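DUF305 domain-containing protein (Deinococcus radiodurans R1, PDB 3BT5) is of unknown function but folds mainly as a bundle of long helices, consistent with the ferritin-like grouping of the DUF305 family. Local coordinates at residues A[12-15]-A[16-20]; A[56-59]-A[60-63]; A[108-111]-A[112-115]; A[140-143]-A[144-148]. All coordinates share one frame; numbering follows the deposited sequence. Where two conformers were deposited one is given.

In the fold
Each contact is a local one on its own long helix: contact 1 on helix 11-37, contact 2 on helix 41-68, contact 3 on helix 100-122 and contact 4 on helix 132-158. Contact 3, about 9 Å from the chain's centre, is buried and the richest in polar chemistry, with paired histidines; contact 1 is also largely buried, though its Gln15 is exposed. Contacts 2 and 4 are partly buried, each combining inward residues with exposed charged chains. Val17 and Met20 of contact 1 pack on Met61 of contact 2, Met20 and Phe16 reach Ile141 of contact 4, and His115 of contact 3 bonds Glu148 of contact 4. Contacts 2 and 3 do not touch.

Contact 1 (A[12-15]-A[16-20])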
loop_
_atom_site.group_PDB
_atom_site.type_symbol
_atom_site.label_atom_id
_atom_site.label_comp_id
_atom_site.label_asym_id
_atom_site.label_seq_id
_atom_site.Cartn_x
_atom_site.Cartn_y
_atom_site.Cartn_z
ATOM N N GLN A 12 -15.579 -9.805 -8.802
ATOM C CA GLN A 12 -15.253 -8.636 -7.966
ATOM C C GLN A 12 -14.197 -8.980 -6.912
ATOM O O GLN A 12 -13.284 -8.181 -6.652
ATOM C CB GLN A 12 -16.510 -8.086 -7.293
ATOM C CG GLN A 12 -16.251 -6.975 -6.290
ATOM C CD GLN A 12 -17.518 -6.554 -5.534
ATOM O OE1 GLN A 12 -18.420 -7.367 -5.284
ATOM N NE2 GLN A 12 -17.567 -5.288 -5.136
ATOM N N GLU A 13 -14.313 -10.157 -6.280
ATOM C CA GLU A 13 -13.317 -10.558 -5.288
ATOM C C GLU A 13 -11.956 -10.789 -5.920
ATOM O O GLU A 13 -10.914 -10.393 -5.368
ATOM C CB GLU A 13 -13.768 -11.828 -4.554
ATOM C CG GLU A 13 -14.941 -11.571 -3.631
ATOM C CD GLU A 13 -15.558 -12.842 -3.067
ATOM O OE1 GLU A 13 -15.597 -13.887 -3.754
ATOM O OE2 GLU A 13 -16.018 -12.770 -1.916
ATOM N N VAL A 14 -11.939 -11.452 -7.072
ATOM C CA VAL A 14 -10.678 -11.697 -7.770
ATOM C C VAL A 14 -10.015 -10.356 -8.129
ATOM O O VAL A 14 -8.819 -10.144 -7.868
ATOM C CB VAL A 14 -10.907 -12.546 -9.027
ATOM C CG1 VAL A 14 -9.615 -12.647 -9.864
ATOM C CG2 VAL A 14 -11.406 -13.938 -8.625
ATOM N N GLN A 15 -10.785 -9.439 -8.711
ATOM C CA GLN A 15 -10.193 -8.164 -9.096
ATOM C C GLN A 15 -9.687 -7.388 -7.873
ATOM O O GLN A 15 -8.628 -6.742 -7.923
ATOM C CB GLN A 15 -11.213 -7.305 -9.842
ATOM C CG GLN A 15 -10.671 -5.874 -10.076
ATOM C CD GLN A 15 -11.695 -4.928 -10.686
ATOM O OE1 GLN A 15 -12.576 -4.408 -10.005
ATOM N NE2 GLN A 15 -11.589 -4.725 -11.978
ATOM N N PHE A 16 -10.442 -7.435 -6.780
ATOM C CA PHE A 16 -10.042 -6.742 -5.550
ATOM C C PHE A 16 -8.667 -7.232 -5.091
ATOM O O PHE A 16 -7.760 -6.440 -4.818
ATOM C CB PHE A 16 -11.075 -6.978 -4.442
ATOM C CG PHE A 16 -10.620 -6.508 -3.108
ATOM C CD1 PHE A 16 -10.503 -5.144 -2.847
ATOM C CD2 PHE A 16 -10.267 -7.421 -2.132
ATOM C CE1 PHE A 16 -10.024 -4.710 -1.610
ATOM C CE2 PHE A 16 -9.799 -7.007 -0.899
ATOM C CZ PHE A 16 -9.692 -5.638 -0.633
ATOM N N VAL A 17 -8.488 -8.547 -5.019
ATOM C CA VAL A 17 -7.213 -9.089 -4.567
ATOM C C VAL A 17 -6.104 -8.781 -5.571
ATOM O O VAL A 17 -4.986 -8.400 -5.178
ATOM C CB VAL A 17 -7.344 -10.595 -4.238
ATOM C CG1 VAL A 17 -5.981 -11.199 -3.842
ATOM C CG2 VAL A 17 -8.339 -10.770 -3.080
ATOM N N GLN A 18 -6.386 -8.923 -6.864
ATOM C CA GLN A 18 -5.361 -8.607 -7.864
ATOM C C GLN A 18 -4.913 -7.147 -7.735
ATOM O O GLN A 18 -3.712 -6.831 -7.767
ATOM C CB GLN A 18 -5.896 -8.845 -9.268
ATOM C CG GLN A 18 -6.040 -10.324 -9.604
ATOM C CD GLN A 18 -6.771 -10.527 -10.935
ATOM O OE1 GLN A 18 -7.623 -9.710 -11.324
ATOM N NE2 GLN A 18 -6.475 -11.634 -11.616
ATOM N N HIS A 19 -5.885 -6.244 -7.625
ATOM C CA HIS A 19 -5.540 -4.832 -7.521
ATOM C C HIS A 19 -4.835 -4.503 -6.232
ATOM O O HIS A 19 -3.867 -3.707 -6.226
ATOM C CB HIS A 19 -6.779 -3.979 -7.617
ATOM C CG HIS A 19 -7.292 -3.827 -9.012
ATOM N ND1 HIS A 19 -8.508 -3.231 -9.285
ATOM C CD2 HIS A 19 -6.754 -4.161 -10.206
ATOM C CE1 HIS A 19 -8.697 -3.215 -10.595
ATOM N NE2 HIS A 19 -7.654 -3.778 -11.179
ATOM N N MET A 20 -5.282 -5.088 -5.117
ATOM C CA MET A 20 -4.649 -4.761 -3.839
ATOM C C MET A 20 -3.222 -5.293 -3.778
ATOM O O MET A 20 -2.360 -4.697 -3.140
ATOM C CB MET A 20 -5.472 -5.300 -2.675
ATOM C CG MET A 20 -5.043 -4.769 -1.351
ATOM S SD MET A 20 -5.154 -2.961 -1.174
ATOM C CE MET A 20 -6.934 -2.755 -1.302
#
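Gln15 lies over one face of the His19 imidazole, one helical turn further along. Its CG makes a CH-pi contact 3.6 Å from the ring centroid, offset toward the rim, and its amide plane is inclined only 17° to the ring, with Gln15 NE2 3.5 Å from His19 CE1. The glutamine chain is extended, with CG anti to the backbone N (chi1 172°), while His19 sends CG anti to its own carbonyl carbon (chi1 -77°); together these first torsions set the glutamine chain over the imidazole face. An alanine in place of His19 would remove the imidazole and would probably leave the Gln15 chain without its flat partner and freer to turn. The turn beneath them belongs to helix 11-37, one of the long helices of a bundle consistent with a ferritin-like fold. On another flank Val14 and Gln18 run side by side, pointing the same way, and Val14 CG1 rests 3.7 Å from Gln18 CD. The Gln18 amide is held by its NE2 bonding to Pro71 O. Backbone bonds fix the spacing: Gln18 N to Val14 O is 2.9 Å and His19 N to Gln15 O is 2.8 Å. Glu13 turns away, OE2 taking a bond from Arg131 N and OE1 one from Thr10 N. Phe16 packs on Thr122 of helix 100-122, and Val17 touches Leu65 and Trp68 of helix 41-68.

Contact 2 (A[56-59]-A[60-63])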
loop_
_atom_site.group_PDB
_atom_site.type_symbol
_atom_site.label_atom_id
_atom_site.label_comp_id
_atom_site.label_asym_id
_atom_site.label_seq_id
_atom_site.Cartn_x
_atom_site.Cartn_y
_atom_site.Cartn_z
ATOM N N GLU A 56 3.443 -8.886 4.579
ATOM C CA GLU A 56 2.650 -9.942 5.212
ATOM C C GLU A 56 1.302 -10.066 4.516
ATOM O O GLU A 56 0.829 -11.164 4.230
ATOM C CB GLU A 56 2.431 -9.628 6.686
ATOM C CG GLU A 56 1.663 -10.716 7.436
ATOM C CD GLU A 56 1.235 -10.292 8.851
ATOM O OE1 GLU A 56 1.688 -9.235 9.343
ATOM O OE2 GLU A 56 0.430 -11.027 9.470
ATOM N N GLN A 57 0.681 -8.935 4.204
ATOM C CA GLN A 57 -0.588 -9.003 3.513
ATOM C C GLN A 57 -0.436 -9.438 2.049
ATOM O O GLN A 57 -1.299 -10.151 1.518
ATOM C CB GLN A 57 -1.303 -7.662 3.643
ATOM C CG GLN A 57 -1.844 -7.519 5.079
ATOM C CD GLN A 57 -2.371 -6.152 5.430
ATOM O OE1 GLN A 57 -2.426 -5.247 4.594
ATOM N NE2 GLN A 57 -2.779 -5.992 6.694
ATOM N N MET A 58 0.670 -9.062 1.401
ATOM C CA MET A 58 0.925 -9.534 0.048
ATOM C C MET A 58 1.040 -11.046 0.030
ATOM O O MET A 58 0.527 -11.683 -0.890
ATOM C CB MET A 58 2.200 -8.917 -0.514
ATOM C CG MET A 58 2.015 -7.419 -0.740
ATOM S SD MET A 58 3.588 -6.613 -1.226
ATOM C CE MET A 58 3.743 -7.217 -2.901
ATOM N N ARG A 59 1.728 -11.638 1.009
ATOM C CA ARG A 59 1.841 -13.098 1.000
ATOM C C ARG A 59 0.460 -13.759 1.075
ATOM O O ARG A 59 0.217 -14.823 0.446
ATOM C CB ARG A 59 2.707 -13.559 2.173
ATOM C CG ARG A 59 4.192 -13.191 1.993
ATOM C CD ARG A 59 5.112 -13.936 2.964
ATOM N NE ARG A 59 4.752 -13.739 4.359
ATOM C CZ ARG A 59 5.121 -12.693 5.100
ATOM N NH1 ARG A 59 5.867 -11.715 4.580
ATOM N NH2 ARG A 59 4.757 -12.631 6.385
ATOM N N GLN A 60 -0.436 -13.182 1.877
ATOM C CA GLN A 60 -1.805 -13.704 1.992
ATOM C C GLN A 60 -2.550 -13.571 0.675
ATOM O O GLN A 60 -3.300 -14.471 0.278
ATOM C CB GLN A 60 -2.585 -12.936 3.063
ATOM C CG GLN A 60 -2.091 -13.102 4.489
ATOM C CD GLN A 60 -2.996 -12.388 5.470
ATOM O OE1 GLN A 60 -4.221 -12.587 5.468
ATOM N NE2 GLN A 60 -2.409 -11.536 6.303
ATOM N N MET A 61 -2.391 -12.433 0.009
ATOM C CA MET A 61 -3.043 -12.220 -1.275
ATOM C C MET A 61 -2.523 -13.144 -2.361
ATOM O O MET A 61 -3.296 -13.669 -3.180
ATOM C CB MET A 61 -2.847 -10.768 -1.701
ATOM C CG MET A 61 -3.596 -9.835 -0.762
ATOM S SD MET A 61 -3.666 -8.157 -1.353
ATOM C CE MET A 61 -2.376 -7.461 -0.410
ATOM N N GLU A 62 -1.200 -13.339 -2.385
ATOM C CA GLU A 62 -0.598 -14.272 -3.337
ATOM C C GLU A 62 -1.170 -15.676 -3.126
ATOM O O GLU A 62 -1.495 -16.382 -4.085
ATOM C CB GLU A 62 0.931 -14.271 -3.148
ATOM C CG GLU A 62 1.555 -13.007 -3.745
ATOM C CD GLU A 62 2.958 -12.674 -3.235
ATOM O OE1 GLU A 62 3.420 -13.212 -2.187
ATOM O OE2 GLU A 62 3.612 -11.828 -3.882
ATOM N N ALA A 63 -1.280 -16.081 -1.866
ATOM C CA ALA A 63 -1.793 -17.426 -1.573
ATOM C C ALA A 63 -3.238 -17.560 -2.049
ATOM O O ALA A 63 -3.627 -18.575 -2.604
ATOM C CB ALA A 63 -1.700 -17.709 -0.091
#
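Glu62 has CG beside its backbone N and anti to the carbonyl carbon (chi1 -75°), which brings the first part of its extended chain back along the turn toward Met58. Glu62 CG lies 3.3 Å from Met58 O, the same oxygen that accepts the straight backbone bond from Glu62 N at 2.8 Å. The carboxylate then passes beside the backbone, with OE1 3.6 Å from Arg59 CA. Met61 was modelled in two conformers; in the one given, its side chain has a similar first torsion (chi1 -67°) and sets CG 3.3 Å from Gln57 O. That oxygen is also the acceptor for Met61 N, at 2.9 Å. The rotation about CG-SD (chi3 -99°) turns Met61 CE back toward Gln57, 4.2 Å from Gln57 CB. The Gln57 amide leads elsewhere: its OE1 bonds His24 NE2 of helix 11-37, while its side chain touches Ile141 and Thr144 of helix 132-158. Arg59 curls back along its own segment, where Glu56 CA sits 3.4 Å above one face of the guanidinium. Its charge is opposite to that of Glu62, but the two charged groups do not meet. Met61 and Gln57 face neighbouring helices while Glu56, Arg59 and Glu62 are exposed, the two-sided pattern of an amphipathic helix in an antiparallel helical bundle.

Contact 3 (A[108-111]-A[112-115])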
loop_
_atom_site.group_PDB
_atom_site.type_symbol
_atom_site.label_atom_id
_atom_site.label_comp_id
_atom_site.label_asym_id
_atom_site.label_seq_id
_atom_site.Cartn_x
_atom_site.Cartn_y
_atom_site.Cartn_z
ATOM N N LEU A 108 6.034 10.522 3.341
ATOM C CA LEU A 108 4.898 10.436 4.252
ATOM C C LEU A 108 3.610 10.865 3.550
ATOM O O LEU A 108 2.591 10.183 3.670
ATOM C CB LEU A 108 5.141 11.298 5.493
ATOM C CG LEU A 108 6.317 10.771 6.318
ATOM C CD1 LEU A 108 6.779 11.840 7.342
ATOM C CD2 LEU A 108 5.947 9.479 7.029
ATOM N N ARG A 109 3.647 11.976 2.804
ATOM C CA ARG A 109 2.450 12.412 2.096
ATOM C C ARG A 109 1.990 11.357 1.088
ATOM O O ARG A 109 0.790 11.077 0.987
ATOM C CB ARG A 109 2.683 13.751 1.412
ATOM C CG ARG A 109 2.902 14.888 2.382
ATOM C CD ARG A 109 2.892 16.169 1.618
ATOM N NE ARG A 109 4.137 16.340 0.885
ATOM C CZ ARG A 109 5.116 17.158 1.272
ATOM N NH1 ARG A 109 6.220 17.264 0.553
ATOM N NH2 ARG A 109 4.982 17.875 2.381
ATOM N N LEU A 110 2.920 10.793 0.331
ATOM C CA LEU A 110 2.553 9.811 -0.669
ATOM C C LEU A 110 2.041 8.551 -0.019
ATOM O O LEU A 110 1.076 7.964 -0.500
ATOM C CB LEU A 110 3.753 9.472 -1.576
ATOM C CG LEU A 110 4.232 10.624 -2.480
ATOM C CD1 LEU A 110 5.524 10.212 -3.154
ATOM C CD2 LEU A 110 3.148 10.981 -3.529
ATOM N N MET A 111 2.680 8.109 1.061
ATOM C CA MET A 111 2.220 6.870 1.681
ATOM C C MET A 111 0.871 7.065 2.367
ATOM O O MET A 111 0.045 6.158 2.356
ATOM C CB MET A 111 3.258 6.333 2.668
ATOM C CG MET A 111 2.943 4.913 3.154
ATOM S SD MET A 111 3.275 3.608 1.916
ATOM C CE MET A 111 5.067 3.580 1.991
ATOM N N ILE A 112 0.631 8.238 2.950
ATOM C CA ILE A 112 -0.698 8.503 3.489
ATOM C C ILE A 112 -1.772 8.435 2.405
ATOM O O ILE A 112 -2.799 7.788 2.594
ATOM C CB ILE A 112 -0.762 9.869 4.235
ATOM C CG1 ILE A 112 0.041 9.800 5.542
ATOM C CG2 ILE A 112 -2.227 10.302 4.467
ATOM C CD1 ILE A 112 0.386 11.206 6.096
ATOM N N ARG A 113 -1.540 9.083 1.266
ATOM C CA ARG A 113 -2.551 9.083 0.217
ATOM C C ARG A 113 -2.755 7.665 -0.317
ATOM O O ARG A 113 -3.889 7.236 -0.596
ATOM C CB ARG A 113 -2.150 10.062 -0.900
ATOM C CG ARG A 113 -3.255 10.327 -1.934
ATOM C CD ARG A 113 -2.733 11.181 -3.087
ATOM N NE ARG A 113 -1.670 10.491 -3.804
ATOM C CZ ARG A 113 -0.759 11.062 -4.590
ATOM N NH1 ARG A 113 -0.693 12.378 -4.759
ATOM N NH2 ARG A 113 0.108 10.312 -5.185
ATOM N N HIS A 114 -1.655 6.944 -0.450
ATOM C CA HIS A 114 -1.670 5.556 -0.859
ATOM C C HIS A 114 -2.557 4.722 0.074
ATOM O O HIS A 114 -3.452 3.977 -0.374
ATOM C CB HIS A 114 -0.223 5.078 -0.871
ATOM C CG HIS A 114 -0.034 3.613 -0.993
ATOM N ND1 HIS A 114 -0.182 2.757 0.074
ATOM C CD2 HIS A 114 0.319 2.844 -2.059
ATOM C CE1 HIS A 114 0.067 1.522 -0.323
ATOM N NE2 HIS A 114 0.378 1.549 -1.614
ATOM N N HIS A 115 -2.353 4.868 1.379
ATOM C CA HIS A 115 -3.132 4.102 2.335
ATOM C C HIS A 115 -4.606 4.534 2.350
ATOM O O HIS A 115 -5.490 3.704 2.529
ATOM C CB HIS A 115 -2.537 4.302 3.738
ATOM C CG HIS A 115 -1.348 3.431 4.035
ATOM N ND1 HIS A 115 -0.496 2.951 3.051
ATOM C CD2 HIS A 115 -0.891 2.934 5.211
ATOM C CE1 HIS A 115 0.424 2.179 3.617
ATOM N NE2 HIS A 115 0.218 2.168 4.934
HETATM O O HOH W 1 0.518 8.369 -3.294
#
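Met111 reaches from helix 100-122, a long helix of a bundle consistent with a ferritin-like fold, toward the two histidines that follow it. CB sits 3.3 Å from Ile112 N, and CG, anti to the backbone N (chi1 -170°), passes off-centre over the His115 ring, 3.7 Å from CE1. The chain then bends at the next two torsions, leaving SD 3.6 Å from His115 CE1 and 4.0 Å from His114 ND1, so that the sulfur meets both rings obliquely. Ala27, Leu30, Ile50 and Met152, from three other helices, also touch this bent chain. The two imidazoles join edge to edge: His114 ND1 and His115 ND1 are 3.0 Å apart, each in the plane of the other ring, and either could be the donor. Their outer nitrogens are also held, His114 NE2 by His23 O and His115 NE2 by Glu148 OE1 of helix 132-158. A phenylalanine in place of His115 would probably leave His114 ND1 and Glu148 OE1 without their shared partner. On the far flank Leu110 runs alongside Arg113, whose modelled conformer forms a salt bridge through NH2 with Glu91 OE1. Leu110 O receives two bonds, one from His114 N and one from a water 2.9 Å away, and that water in turn accepts a weak bond from Arg113 NH2.

Contact 4 (A[140-143]-A[144-148]); sequences QIVV and TQRGE
Ile141 O accepts the backbone N-H of Gln145 at 2.8 Å, with the donor nearly along the C=O axis. The same oxygen is crowded by the Gln145 side chain, whose CG lies 2.9 Å away. The first torsion, with CG beside the backbone N (chi1 -62°), places that carbon on the side of Ile141 O, and the bend at chi2 (-46°) folds the amide over its own turn. Ile141 and Gln145 otherwise run side by side, with Ile141 CG2 3.8 Å from Gln145 CG; the glutamine side chain touches His115, Ala118 and Val119 of helix 100-122, its amide NE2 lying against the His115 ring. Val142 and Arg146 form a second parallel pair. The arginine chain is extended, and Val142 CG1 sits 3.3 Å above one face of the guanidinium, offset toward the rim, with NH1 3.5 Å from that methyl in the modelled conformer. Thr144 holds OG1 3.0 Å from Gln140 O, which already receives the backbone bond from Thr144 N. Its side chain also touches Gln57 of helix 41-68, as does Ile141. A turn later Glu148 OE2 bonds Ser53 OG, a further link to that helix. Gln145 and Ile141 turned inward, with Val143 and Arg146 exposed, make this part of helix 132-158 an amphipathic stretch that packs on helices 41-68 and 100-122 in a bundle of four long helices, consistent with the ferritin-like clan of this family.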
loop_
_atom_site.group_PDB
_atom_site.type_symbol
_atom_site.label_atom_id
_atom_site.label_comp_id
_atom_site.label_asym_id
_atom_site.label_seq_id
_atom_site.Cartn_x
_atom_site.Cartn_y
_atom_site.Cartn_z
ATOM N N GLN A 140 -8.437 -6.779 7.965
ATOM C CA GLN A 140 -7.013 -6.600 8.330
ATOM C C GLN A 140 -6.366 -5.431 7.595
ATOM O O GLN A 140 -5.606 -4.650 8.179
ATOM C CB GLN A 140 -6.203 -7.879 8.104
ATOM C CG GLN A 140 -6.585 -9.024 9.042
ATOM C CD GLN A 140 -6.071 -10.377 8.561
ATOM O OE1 GLN A 140 -5.276 -10.458 7.622
ATOM N NE2 GLN A 140 -6.536 -11.447 9.201
ATOM N N ILE A 141 -6.642 -5.323 6.305
ATOM C CA ILE A 141 -6.113 -4.218 5.514
ATOM C C ILE A 141 -6.564 -2.879 6.089
ATOM O O ILE A 141 -5.735 -1.980 6.301
ATOM C CB ILE A 141 -6.524 -4.339 4.030
ATOM C CG1 ILE A 141 -5.797 -5.515 3.371
ATOM C CG2 ILE A 141 -6.279 -3.012 3.285
ATOM C CD1 ILE A 141 -6.343 -5.887 1.994
ATOM N N VAL A 142 -7.866 -2.736 6.356
ATOM C CA VAL A 142 -8.395 -1.456 6.815
ATOM C C VAL A 142 -7.756 -1.087 8.158
ATOM O O VAL A 142 -7.298 0.032 8.359
ATOM C CB VAL A 142 -9.959 -1.444 6.893
ATOM C CG1 VAL A 142 -10.486 -0.183 7.617
ATOM C CG2 VAL A 142 -10.572 -1.542 5.508
ATOM N N VAL A 143 -7.713 -2.043 9.077
ATOM C CA VAL A 143 -7.154 -1.771 10.404
ATOM C C VAL A 143 -5.682 -1.338 10.304
ATOM O O VAL A 143 -5.253 -0.353 10.915
ATOM C CB VAL A 143 -7.305 -3.037 11.303
ATOM C CG1 VAL A 143 -6.448 -2.940 12.564
ATOM C CG2 VAL A 143 -8.748 -3.203 11.706
ATOM N N THR A 144 -4.907 -2.099 9.545
ATOM C CA THR A 144 -3.487 -1.844 9.433
ATOM C C THR A 144 -3.236 -0.497 8.743
ATOM O O THR A 144 -2.377 0.299 9.189
ATOM C CB THR A 144 -2.801 -3.002 8.696
ATOM O OG1 THR A 144 -2.952 -4.191 9.488
ATOM C CG2 THR A 144 -1.317 -2.709 8.494
ATOM N N GLN A 145 -3.985 -0.217 7.679
ATOM C CA GLN A 145 -3.772 1.034 6.927
ATOM C C GLN A 145 -4.087 2.202 7.843
ATOM O O GLN A 145 -3.371 3.204 7.821
ATOM C CB GLN A 145 -4.735 1.187 5.730
ATOM C CG GLN A 145 -4.718 0.208 4.628
ATOM C CD GLN A 145 -3.359 -0.061 4.218
ATOM O OE1 GLN A 145 -2.778 -1.065 4.627
ATOM N NE2 GLN A 145 -2.787 0.840 3.406
ATOM N N ARG A 146 -5.186 2.101 8.586
ATOM C CA ARG A 146 -5.598 3.210 9.423
ATOM C C ARG A 146 -4.598 3.445 10.559
ATOM O O ARG A 146 -4.330 4.593 10.902
ATOM C CB ARG A 146 -7.031 3.005 9.943
ATOM C CG ARG A 146 -8.108 3.258 8.879
ATOM C CD ARG A 146 -9.543 3.028 9.399
ATOM N NE ARG A 146 -10.544 3.537 8.455
ATOM C CZ ARG A 146 -11.839 3.210 8.477
ATOM N NH1 ARG A 146 -12.280 2.333 9.359
ATOM N NH2 ARG A 146 -12.671 3.719 7.585
ATOM N N GLY A 147 -4.050 2.371 11.132
ATOM C CA GLY A 147 -3.009 2.539 12.146
ATOM C C GLY A 147 -1.801 3.259 11.563
ATOM O O GLY A 147 -1.263 4.189 12.162
ATOM N N GLU A 148 -1.360 2.826 10.384
ATOM C CA GLU A 148 -0.171 3.427 9.781
ATOM C C GLU A 148 -0.404 4.886 9.367
ATOM O O GLU A 148 0.497 5.716 9.500
ATOM C CB GLU A 148 0.316 2.572 8.611
ATOM C CG GLU A 148 0.869 1.238 9.127
ATOM C CD GLU A 148 1.339 0.278 8.043
ATOM O OE1 GLU A 148 1.127 0.520 6.823
ATOM O OE2 GLU A 148 1.951 -0.748 8.436
#